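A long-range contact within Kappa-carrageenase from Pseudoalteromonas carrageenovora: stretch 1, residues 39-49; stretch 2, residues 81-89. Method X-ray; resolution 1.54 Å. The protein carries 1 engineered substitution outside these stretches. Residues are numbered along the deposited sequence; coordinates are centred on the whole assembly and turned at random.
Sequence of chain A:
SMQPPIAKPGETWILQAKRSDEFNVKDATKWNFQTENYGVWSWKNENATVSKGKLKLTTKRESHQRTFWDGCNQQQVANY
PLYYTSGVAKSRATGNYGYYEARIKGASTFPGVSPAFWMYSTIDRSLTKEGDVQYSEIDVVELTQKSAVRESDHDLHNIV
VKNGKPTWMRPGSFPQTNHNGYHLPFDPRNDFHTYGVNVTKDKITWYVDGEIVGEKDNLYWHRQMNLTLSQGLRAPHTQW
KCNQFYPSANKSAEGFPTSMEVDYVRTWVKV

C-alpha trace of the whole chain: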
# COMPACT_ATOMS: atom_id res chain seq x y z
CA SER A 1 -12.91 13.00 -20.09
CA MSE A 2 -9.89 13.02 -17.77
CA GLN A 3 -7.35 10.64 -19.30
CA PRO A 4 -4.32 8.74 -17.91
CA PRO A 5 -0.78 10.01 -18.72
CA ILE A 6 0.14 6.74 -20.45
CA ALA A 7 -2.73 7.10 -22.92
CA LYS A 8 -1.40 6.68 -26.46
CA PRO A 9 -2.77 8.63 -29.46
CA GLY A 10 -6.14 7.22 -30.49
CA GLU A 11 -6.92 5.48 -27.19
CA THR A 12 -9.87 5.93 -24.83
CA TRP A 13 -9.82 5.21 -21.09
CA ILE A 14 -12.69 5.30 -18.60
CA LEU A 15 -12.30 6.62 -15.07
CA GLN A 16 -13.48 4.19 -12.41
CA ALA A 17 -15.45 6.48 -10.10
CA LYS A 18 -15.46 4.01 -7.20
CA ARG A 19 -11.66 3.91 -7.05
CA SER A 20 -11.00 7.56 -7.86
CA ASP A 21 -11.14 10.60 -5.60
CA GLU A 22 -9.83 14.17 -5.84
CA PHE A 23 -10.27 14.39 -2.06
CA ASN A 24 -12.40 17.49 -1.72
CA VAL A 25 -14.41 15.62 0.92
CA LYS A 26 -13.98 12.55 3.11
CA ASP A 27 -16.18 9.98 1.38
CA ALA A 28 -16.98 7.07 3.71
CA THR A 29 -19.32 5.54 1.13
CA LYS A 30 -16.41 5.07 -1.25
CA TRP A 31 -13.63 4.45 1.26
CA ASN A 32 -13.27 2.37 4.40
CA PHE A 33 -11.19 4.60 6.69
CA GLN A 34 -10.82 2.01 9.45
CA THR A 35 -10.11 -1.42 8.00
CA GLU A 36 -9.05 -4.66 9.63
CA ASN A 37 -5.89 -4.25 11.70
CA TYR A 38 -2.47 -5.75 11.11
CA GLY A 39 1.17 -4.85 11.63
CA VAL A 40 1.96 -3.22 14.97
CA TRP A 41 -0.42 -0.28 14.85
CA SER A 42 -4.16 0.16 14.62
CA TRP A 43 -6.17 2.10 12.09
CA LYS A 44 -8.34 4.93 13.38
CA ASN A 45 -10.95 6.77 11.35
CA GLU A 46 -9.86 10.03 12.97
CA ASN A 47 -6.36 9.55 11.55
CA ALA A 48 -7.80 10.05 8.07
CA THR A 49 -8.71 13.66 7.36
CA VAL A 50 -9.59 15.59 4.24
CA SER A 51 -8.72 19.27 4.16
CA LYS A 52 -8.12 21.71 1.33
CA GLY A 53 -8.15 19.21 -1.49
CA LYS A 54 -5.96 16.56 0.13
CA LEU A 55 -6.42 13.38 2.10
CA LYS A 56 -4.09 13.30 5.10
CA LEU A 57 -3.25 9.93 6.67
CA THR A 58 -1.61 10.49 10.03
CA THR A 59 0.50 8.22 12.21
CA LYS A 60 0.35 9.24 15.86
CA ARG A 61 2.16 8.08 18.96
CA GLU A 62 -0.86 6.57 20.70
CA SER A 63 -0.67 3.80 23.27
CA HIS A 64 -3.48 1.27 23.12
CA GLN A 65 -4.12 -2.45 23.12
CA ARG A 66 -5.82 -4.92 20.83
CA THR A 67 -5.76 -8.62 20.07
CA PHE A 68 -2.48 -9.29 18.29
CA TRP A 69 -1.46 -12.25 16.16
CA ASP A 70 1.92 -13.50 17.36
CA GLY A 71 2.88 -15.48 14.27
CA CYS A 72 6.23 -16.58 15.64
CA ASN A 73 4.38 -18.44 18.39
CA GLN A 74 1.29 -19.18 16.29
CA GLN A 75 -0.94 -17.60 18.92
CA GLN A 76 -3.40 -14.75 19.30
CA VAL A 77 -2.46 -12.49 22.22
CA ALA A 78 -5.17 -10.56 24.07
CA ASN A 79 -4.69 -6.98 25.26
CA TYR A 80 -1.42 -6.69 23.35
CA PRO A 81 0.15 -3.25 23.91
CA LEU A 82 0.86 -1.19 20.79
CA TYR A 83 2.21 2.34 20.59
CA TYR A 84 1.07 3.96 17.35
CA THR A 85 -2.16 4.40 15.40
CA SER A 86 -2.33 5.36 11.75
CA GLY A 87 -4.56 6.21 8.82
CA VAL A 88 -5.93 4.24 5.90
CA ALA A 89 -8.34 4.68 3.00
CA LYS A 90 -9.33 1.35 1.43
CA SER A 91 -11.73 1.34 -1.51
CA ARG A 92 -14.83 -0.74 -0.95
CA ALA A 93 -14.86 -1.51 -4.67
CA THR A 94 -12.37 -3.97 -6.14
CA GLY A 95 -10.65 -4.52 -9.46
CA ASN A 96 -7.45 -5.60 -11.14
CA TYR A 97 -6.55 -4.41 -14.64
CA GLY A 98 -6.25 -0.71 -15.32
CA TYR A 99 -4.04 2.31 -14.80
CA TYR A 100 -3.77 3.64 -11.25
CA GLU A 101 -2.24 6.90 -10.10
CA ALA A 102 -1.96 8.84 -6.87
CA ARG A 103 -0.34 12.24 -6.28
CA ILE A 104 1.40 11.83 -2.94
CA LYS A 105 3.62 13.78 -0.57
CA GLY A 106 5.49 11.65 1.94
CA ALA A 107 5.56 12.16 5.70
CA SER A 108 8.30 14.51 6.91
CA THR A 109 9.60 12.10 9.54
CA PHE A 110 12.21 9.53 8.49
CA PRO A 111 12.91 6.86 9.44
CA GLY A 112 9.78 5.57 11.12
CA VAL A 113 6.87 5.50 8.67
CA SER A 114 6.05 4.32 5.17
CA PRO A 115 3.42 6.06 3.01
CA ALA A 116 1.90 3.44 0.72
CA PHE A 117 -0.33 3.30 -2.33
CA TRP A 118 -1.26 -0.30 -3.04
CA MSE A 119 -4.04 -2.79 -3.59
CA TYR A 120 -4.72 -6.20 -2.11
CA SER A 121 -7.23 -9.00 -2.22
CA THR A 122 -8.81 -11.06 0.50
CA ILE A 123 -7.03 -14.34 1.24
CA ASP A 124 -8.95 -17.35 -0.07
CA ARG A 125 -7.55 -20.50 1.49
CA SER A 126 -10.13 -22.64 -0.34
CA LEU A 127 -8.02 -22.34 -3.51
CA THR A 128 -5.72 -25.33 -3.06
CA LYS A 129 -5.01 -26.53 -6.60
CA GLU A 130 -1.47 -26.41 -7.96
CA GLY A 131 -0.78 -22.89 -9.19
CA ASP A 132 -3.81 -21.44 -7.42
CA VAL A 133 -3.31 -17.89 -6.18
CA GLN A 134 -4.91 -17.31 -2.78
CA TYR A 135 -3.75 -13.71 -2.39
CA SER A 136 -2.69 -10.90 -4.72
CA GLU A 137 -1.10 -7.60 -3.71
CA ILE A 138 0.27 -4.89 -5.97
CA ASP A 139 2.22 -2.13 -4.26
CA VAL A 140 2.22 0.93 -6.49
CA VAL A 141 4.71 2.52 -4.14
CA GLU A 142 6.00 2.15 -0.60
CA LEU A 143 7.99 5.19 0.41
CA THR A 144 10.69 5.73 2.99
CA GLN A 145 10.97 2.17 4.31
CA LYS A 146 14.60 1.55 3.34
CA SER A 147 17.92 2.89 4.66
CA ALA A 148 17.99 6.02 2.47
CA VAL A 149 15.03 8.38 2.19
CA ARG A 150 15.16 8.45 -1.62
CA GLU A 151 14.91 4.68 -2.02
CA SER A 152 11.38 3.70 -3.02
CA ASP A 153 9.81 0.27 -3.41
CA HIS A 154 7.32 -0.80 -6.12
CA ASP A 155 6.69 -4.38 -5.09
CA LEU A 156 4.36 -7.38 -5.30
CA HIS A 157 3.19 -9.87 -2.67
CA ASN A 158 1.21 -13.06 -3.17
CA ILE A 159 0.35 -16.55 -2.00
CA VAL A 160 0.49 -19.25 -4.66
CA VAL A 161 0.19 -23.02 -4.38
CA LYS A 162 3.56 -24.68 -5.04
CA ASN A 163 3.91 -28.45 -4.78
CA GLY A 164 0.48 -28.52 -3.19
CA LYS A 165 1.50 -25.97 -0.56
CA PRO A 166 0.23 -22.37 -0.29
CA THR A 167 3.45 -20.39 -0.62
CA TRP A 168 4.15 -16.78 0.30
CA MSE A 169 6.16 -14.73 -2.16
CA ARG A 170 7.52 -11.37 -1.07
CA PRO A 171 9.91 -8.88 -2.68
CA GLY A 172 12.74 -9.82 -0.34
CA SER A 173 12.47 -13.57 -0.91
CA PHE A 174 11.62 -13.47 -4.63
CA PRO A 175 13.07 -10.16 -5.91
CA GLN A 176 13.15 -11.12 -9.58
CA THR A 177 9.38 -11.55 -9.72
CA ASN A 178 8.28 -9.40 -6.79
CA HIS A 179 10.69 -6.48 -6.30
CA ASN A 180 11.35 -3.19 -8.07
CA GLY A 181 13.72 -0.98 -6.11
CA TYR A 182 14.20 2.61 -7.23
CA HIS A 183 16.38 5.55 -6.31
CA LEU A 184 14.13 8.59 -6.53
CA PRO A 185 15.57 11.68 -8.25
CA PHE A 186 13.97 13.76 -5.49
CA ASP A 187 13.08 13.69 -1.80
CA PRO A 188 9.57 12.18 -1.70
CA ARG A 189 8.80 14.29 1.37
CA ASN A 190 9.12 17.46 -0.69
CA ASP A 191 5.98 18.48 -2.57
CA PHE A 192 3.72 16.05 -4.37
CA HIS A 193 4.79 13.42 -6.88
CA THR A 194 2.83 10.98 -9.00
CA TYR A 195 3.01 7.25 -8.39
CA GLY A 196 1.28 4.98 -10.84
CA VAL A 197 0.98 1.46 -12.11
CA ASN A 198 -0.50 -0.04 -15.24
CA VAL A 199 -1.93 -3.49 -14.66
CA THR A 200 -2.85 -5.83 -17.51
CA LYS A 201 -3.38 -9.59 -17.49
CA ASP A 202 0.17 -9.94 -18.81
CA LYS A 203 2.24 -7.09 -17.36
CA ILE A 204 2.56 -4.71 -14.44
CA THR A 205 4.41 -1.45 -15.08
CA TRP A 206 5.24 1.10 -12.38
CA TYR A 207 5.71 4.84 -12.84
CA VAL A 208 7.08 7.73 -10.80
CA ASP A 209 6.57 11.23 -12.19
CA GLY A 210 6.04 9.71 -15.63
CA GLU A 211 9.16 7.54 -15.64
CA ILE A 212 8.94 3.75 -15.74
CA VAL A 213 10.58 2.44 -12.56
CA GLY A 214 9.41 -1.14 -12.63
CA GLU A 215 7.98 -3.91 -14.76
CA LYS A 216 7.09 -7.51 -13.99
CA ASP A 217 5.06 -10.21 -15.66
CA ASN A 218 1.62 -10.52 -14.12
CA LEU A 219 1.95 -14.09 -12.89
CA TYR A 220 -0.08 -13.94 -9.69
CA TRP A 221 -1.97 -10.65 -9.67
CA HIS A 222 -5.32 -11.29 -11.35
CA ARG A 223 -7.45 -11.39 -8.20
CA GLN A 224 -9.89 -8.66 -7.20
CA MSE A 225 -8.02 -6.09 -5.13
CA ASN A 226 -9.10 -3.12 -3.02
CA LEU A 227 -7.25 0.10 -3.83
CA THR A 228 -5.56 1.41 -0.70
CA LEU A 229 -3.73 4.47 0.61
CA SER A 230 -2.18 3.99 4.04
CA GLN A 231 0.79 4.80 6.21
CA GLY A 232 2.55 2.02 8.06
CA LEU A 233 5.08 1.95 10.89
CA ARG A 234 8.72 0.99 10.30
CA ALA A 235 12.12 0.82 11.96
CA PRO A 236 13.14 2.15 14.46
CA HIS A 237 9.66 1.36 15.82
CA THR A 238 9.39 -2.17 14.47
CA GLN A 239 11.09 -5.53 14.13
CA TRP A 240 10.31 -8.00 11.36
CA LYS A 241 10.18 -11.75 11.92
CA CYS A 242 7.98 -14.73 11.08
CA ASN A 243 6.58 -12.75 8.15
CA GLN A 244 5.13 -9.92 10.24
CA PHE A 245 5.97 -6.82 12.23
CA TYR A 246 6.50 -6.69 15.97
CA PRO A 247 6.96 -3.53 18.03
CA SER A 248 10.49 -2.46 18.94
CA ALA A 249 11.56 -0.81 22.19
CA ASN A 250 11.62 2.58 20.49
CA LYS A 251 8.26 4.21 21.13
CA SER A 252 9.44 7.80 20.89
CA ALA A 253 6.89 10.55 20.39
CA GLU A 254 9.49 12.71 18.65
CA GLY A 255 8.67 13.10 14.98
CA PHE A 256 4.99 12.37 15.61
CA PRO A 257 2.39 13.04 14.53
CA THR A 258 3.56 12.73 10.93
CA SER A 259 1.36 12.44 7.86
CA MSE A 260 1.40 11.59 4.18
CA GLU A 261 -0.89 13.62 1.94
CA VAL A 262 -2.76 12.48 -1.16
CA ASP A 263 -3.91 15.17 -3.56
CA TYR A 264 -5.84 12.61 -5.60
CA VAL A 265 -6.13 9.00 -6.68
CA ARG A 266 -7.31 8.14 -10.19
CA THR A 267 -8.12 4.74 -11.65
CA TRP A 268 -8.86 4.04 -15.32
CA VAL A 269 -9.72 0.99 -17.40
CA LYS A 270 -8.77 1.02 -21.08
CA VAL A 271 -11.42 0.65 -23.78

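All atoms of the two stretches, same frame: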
# COMPACT_ATOMS: atom_id res chain seq x y z
N GLY A 39 -0.05 -5.56 11.30
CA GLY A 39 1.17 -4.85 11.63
C GLY A 39 1.20 -4.60 13.13
O GLY A 39 0.60 -5.35 13.90
N VAL A 40 1.88 -3.54 13.55
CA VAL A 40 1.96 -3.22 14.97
C VAL A 40 1.38 -1.86 15.30
O VAL A 40 1.90 -1.11 16.12
CB VAL A 40 3.42 -3.29 15.46
CG1 VAL A 40 3.91 -4.72 15.36
CG2 VAL A 40 4.30 -2.36 14.64
N TRP A 41 0.28 -1.54 14.63
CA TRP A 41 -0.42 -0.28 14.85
C TRP A 41 -1.88 -0.60 14.60
O TRP A 41 -2.21 -1.70 14.20
CB TRP A 41 0.07 0.79 13.88
CG TRP A 41 -0.07 0.39 12.44
CD1 TRP A 41 -1.18 0.53 11.65
CD2 TRP A 41 0.91 -0.29 11.65
NE1 TRP A 41 -0.94 -0.03 10.41
CE2 TRP A 41 0.33 -0.53 10.39
CE3 TRP A 41 2.22 -0.72 11.89
CZ2 TRP A 41 1.02 -1.19 9.36
CZ3 TRP A 41 2.91 -1.37 10.86
CH2 TRP A 41 2.31 -1.60 9.62
N SER A 42 -2.75 0.36 14.87
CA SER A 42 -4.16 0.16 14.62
C SER A 42 -4.66 1.33 13.80
O SER A 42 -4.18 2.45 13.96
CB SER A 42 -4.94 0.08 15.94
OG SER A 42 -4.53 -1.05 16.69
N TRP A 43 -5.60 1.06 12.91
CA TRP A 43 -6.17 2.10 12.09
C TRP A 43 -7.24 2.83 12.89
O TRP A 43 -7.97 2.22 13.66
CB TRP A 43 -6.82 1.51 10.84
CG TRP A 43 -5.93 0.65 10.03
CD1 TRP A 43 -6.10 -0.68 9.75
CD2 TRP A 43 -4.73 1.05 9.35
NE1 TRP A 43 -5.10 -1.13 8.94
CE2 TRP A 43 -4.24 -0.09 8.67
CE3 TRP A 43 -4.03 2.26 9.24
CZ2 TRP A 43 -3.07 -0.06 7.90
CZ3 TRP A 43 -2.87 2.29 8.47
CH2 TRP A 43 -2.40 1.14 7.81
N LYS A 44 -7.32 4.14 12.70
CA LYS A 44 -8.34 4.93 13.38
C LYS A 44 -8.92 5.89 12.37
O LYS A 44 -8.19 6.60 11.67
CB LYS A 44 -7.75 5.71 14.56
CG LYS A 44 -7.25 4.83 15.70
CD LYS A 44 -8.37 4.05 16.36
CE LYS A 44 -7.84 3.21 17.51
NZ LYS A 44 -8.90 2.44 18.23
N ASN A 45 -10.25 5.90 12.27
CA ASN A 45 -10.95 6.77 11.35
C ASN A 45 -10.52 8.22 11.50
O ASN A 45 -10.40 8.95 10.51
CB ASN A 45 -12.46 6.66 11.57
CG ASN A 45 -13.25 7.62 10.71
OD1 ASN A 45 -13.11 7.63 9.49
ND2 ASN A 45 -14.09 8.43 11.35
N GLU A 46 -10.26 8.65 12.73
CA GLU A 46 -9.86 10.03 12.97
C GLU A 46 -8.48 10.36 12.43
O GLU A 46 -8.12 11.53 12.31
CB GLU A 46 -9.94 10.37 14.46
CG GLU A 46 -8.85 9.77 15.33
CD GLU A 46 -8.89 10.30 16.76
OE1 GLU A 46 -9.86 10.00 17.47
OE2 GLU A 46 -7.95 11.01 17.15
N ASN A 47 -7.70 9.33 12.09
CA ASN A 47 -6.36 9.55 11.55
C ASN A 47 -6.41 9.83 10.05
O ASN A 47 -5.38 10.08 9.42
CB ASN A 47 -5.46 8.35 11.84
CG ASN A 47 -4.98 8.32 13.27
OD1 ASN A 47 -4.40 7.34 13.73
ND2 ASN A 47 -5.20 9.41 13.99
N ALA A 48 -7.61 9.77 9.49
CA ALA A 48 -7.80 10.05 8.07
C ALA A 48 -8.62 11.33 7.98
O ALA A 48 -9.78 11.37 8.39
CB ALA A 48 -8.55 8.90 7.40
N THR A 49 -8.01 12.39 7.47
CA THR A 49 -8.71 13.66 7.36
C THR A 49 -8.58 14.23 5.96
O THR A 49 -7.61 13.99 5.25
CB THR A 49 -8.16 14.70 8.36
OG1 THR A 49 -6.76 14.89 8.15
CG2 THR A 49 -8.40 14.22 9.79
N PRO A 81 -0.17 -4.68 23.97
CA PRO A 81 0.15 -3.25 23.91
C PRO A 81 0.84 -2.81 22.62
O PRO A 81 1.84 -3.40 22.20
CB PRO A 81 1.02 -3.04 25.14
CG PRO A 81 1.72 -4.34 25.28
CD PRO A 81 0.63 -5.35 25.01
N LEU A 82 0.29 -1.77 22.00
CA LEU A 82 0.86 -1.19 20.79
C LEU A 82 1.07 0.28 21.10
O LEU A 82 0.49 0.82 22.04
CB LEU A 82 -0.06 -1.40 19.59
CG LEU A 82 -0.19 -2.87 19.18
CD1 LEU A 82 -1.11 -3.00 17.98
CD2 LEU A 82 1.20 -3.44 18.86
N TYR A 83 1.87 0.95 20.28
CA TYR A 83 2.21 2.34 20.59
C TYR A 83 1.87 3.41 19.57
O TYR A 83 2.02 4.60 19.85
CB TYR A 83 3.70 2.38 20.91
CG TYR A 83 4.10 1.24 21.82
CD1 TYR A 83 3.78 1.28 23.18
CD2 TYR A 83 4.71 0.09 21.32
CE1 TYR A 83 4.06 0.20 24.01
CE2 TYR A 83 5.00 -0.99 22.14
CZ TYR A 83 4.67 -0.93 23.49
OH TYR A 83 4.94 -2.01 24.30
N TYR A 84 1.41 3.00 18.39
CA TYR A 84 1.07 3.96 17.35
C TYR A 84 -0.22 3.59 16.63
O TYR A 84 -0.57 2.42 16.51
CB TYR A 84 2.18 4.04 16.29
CG TYR A 84 3.53 4.43 16.84
CD1 TYR A 84 4.37 3.49 17.43
CD2 TYR A 84 3.95 5.76 16.80
CE1 TYR A 84 5.60 3.86 17.96
CE2 TYR A 84 5.18 6.14 17.33
CZ TYR A 84 6.00 5.19 17.91
OH TYR A 84 7.21 5.56 18.46
N THR A 85 -0.94 4.61 16.17
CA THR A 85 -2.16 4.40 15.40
C THR A 85 -1.89 5.11 14.09
O THR A 85 -1.04 6.00 14.02
CB THR A 85 -3.41 5.01 16.07
OG1 THR A 85 -3.22 6.41 16.31
CG2 THR A 85 -3.71 4.29 17.38
N SER A 86 -2.58 4.71 13.03
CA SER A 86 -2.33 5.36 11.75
C SER A 86 -3.60 5.50 10.92
O SER A 86 -4.69 5.16 11.38
CB SER A 86 -1.26 4.61 10.97
OG SER A 86 -0.74 5.43 9.94
N GLY A 87 -3.43 6.00 9.70
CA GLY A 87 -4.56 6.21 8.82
C GLY A 87 -4.55 5.37 7.56
O GLY A 87 -3.50 5.02 7.02
N VAL A 88 -5.75 5.05 7.09
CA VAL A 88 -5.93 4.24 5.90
C VAL A 88 -7.21 4.63 5.17
O VAL A 88 -8.17 5.11 5.78
CB VAL A 88 -6.01 2.74 6.26
CG1 VAL A 88 -7.17 2.49 7.22
CG2 VAL A 88 -6.18 1.90 4.99
N ALA A 89 -7.19 4.44 3.85
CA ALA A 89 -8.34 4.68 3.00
C ALA A 89 -8.32 3.49 2.05
O ALA A 89 -7.45 3.39 1.18
CB ALA A 89 -8.18 5.99 2.22
O HOH W 1 3.24 -0.07 18.11
O HOH W 2 -7.74 5.95 8.91

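What ties the two backbones together? Residues 41-43 run alongside strand 81-86 in the same direction, their axes inclined by 28° and 4.6 Å apart at closest approach, and a short parallel ladder joins them. Two sound hydrogen bonds carry it: the amide N of Ser-86 donates to the carbonyl O of Ser-42 at 2.9 Å, and the amide N of Lys-44 donates to the carbonyl O of Ser-86 at 3.1 Å. Ser-86 is thus gripped through both its N and its O, as a parallel register requires, and it pairs with Trp-43. The bond from Ser-42 N to Tyr-84 O, at 3.4 Å, is weak. Softer CA-H...O contacts run beside these bonds, with Thr-85 CA 3.2 Å from Ser-42 O and Trp-43 CA 3.5 Å from Ser-86 O.

How does water extend the pairing past the ladder? At each end, a water fills a gap too wide for a direct backbone bond. Water 1 donates to Val-40 O (2.6 Å from its oxygen) and accepts from Tyr-83 N (2.8 Å). Water 2 lies 2.9 Å from Lys-44 O and accepts from Val-88 N at 2.8 Å, so the link resumes beyond Gly-87, where no direct backbone hydrogen bond joins the stretches.

Which apolar groups pack across the contact? The main one is the indole of Trp-43. The rotamer is m (chi1 -55°), and the ring end comes nearer the other stretch than the CB direction alone suggests. Val-88 lies over one face: Val-88 CB sits 3.8 Å from the centroid of the six-membered ring, 17° off its normal, a CH-pi contact, while Val-88 CG1 comes within 3.5 Å of Trp-43 CD2. A branched valine suits this spot because it lays a compact hydrocarbon surface against a flat aromatic one. Trp-41, Trp-43 and Ser-86 direct their CB atoms to the same face of the sheet, and the small Ser-86 leaves room for both indoles: Ser-86 CB is 4.1 Å from Trp-41 CD1 and 3.8 Å from Trp-43 CZ3. Near the start of the pairing, Leu-82 points toward stretch 1, with CD2 4.1 Å from Val-40 CB and CD1 4.1 Å from Ser-42 OG. The two stretches together bury 648 Å².

What happens where stretch 1 turns away? The 3-10 segment 45-47, with Asn-47 N donating to Lys-44 O at 2.8 Å, brings Asn-47 back against stretch 2, whereas Asn-45 and Glu-46 point away into exposed positions. The buried Asn-47 directs its side chain toward a polar patch formed by Thr-85 and the backbone of Ser-86. Thr-85 shares the sheet face of Ser-42, and its CB lies 3.9 Å from Lys-44 CG, part of the aliphatic stem of that lysine. Gly-87 fits beside the turn because it has no side chain: an ideal CB there would lie just 2.7 Å from Asn-47 O, a clash.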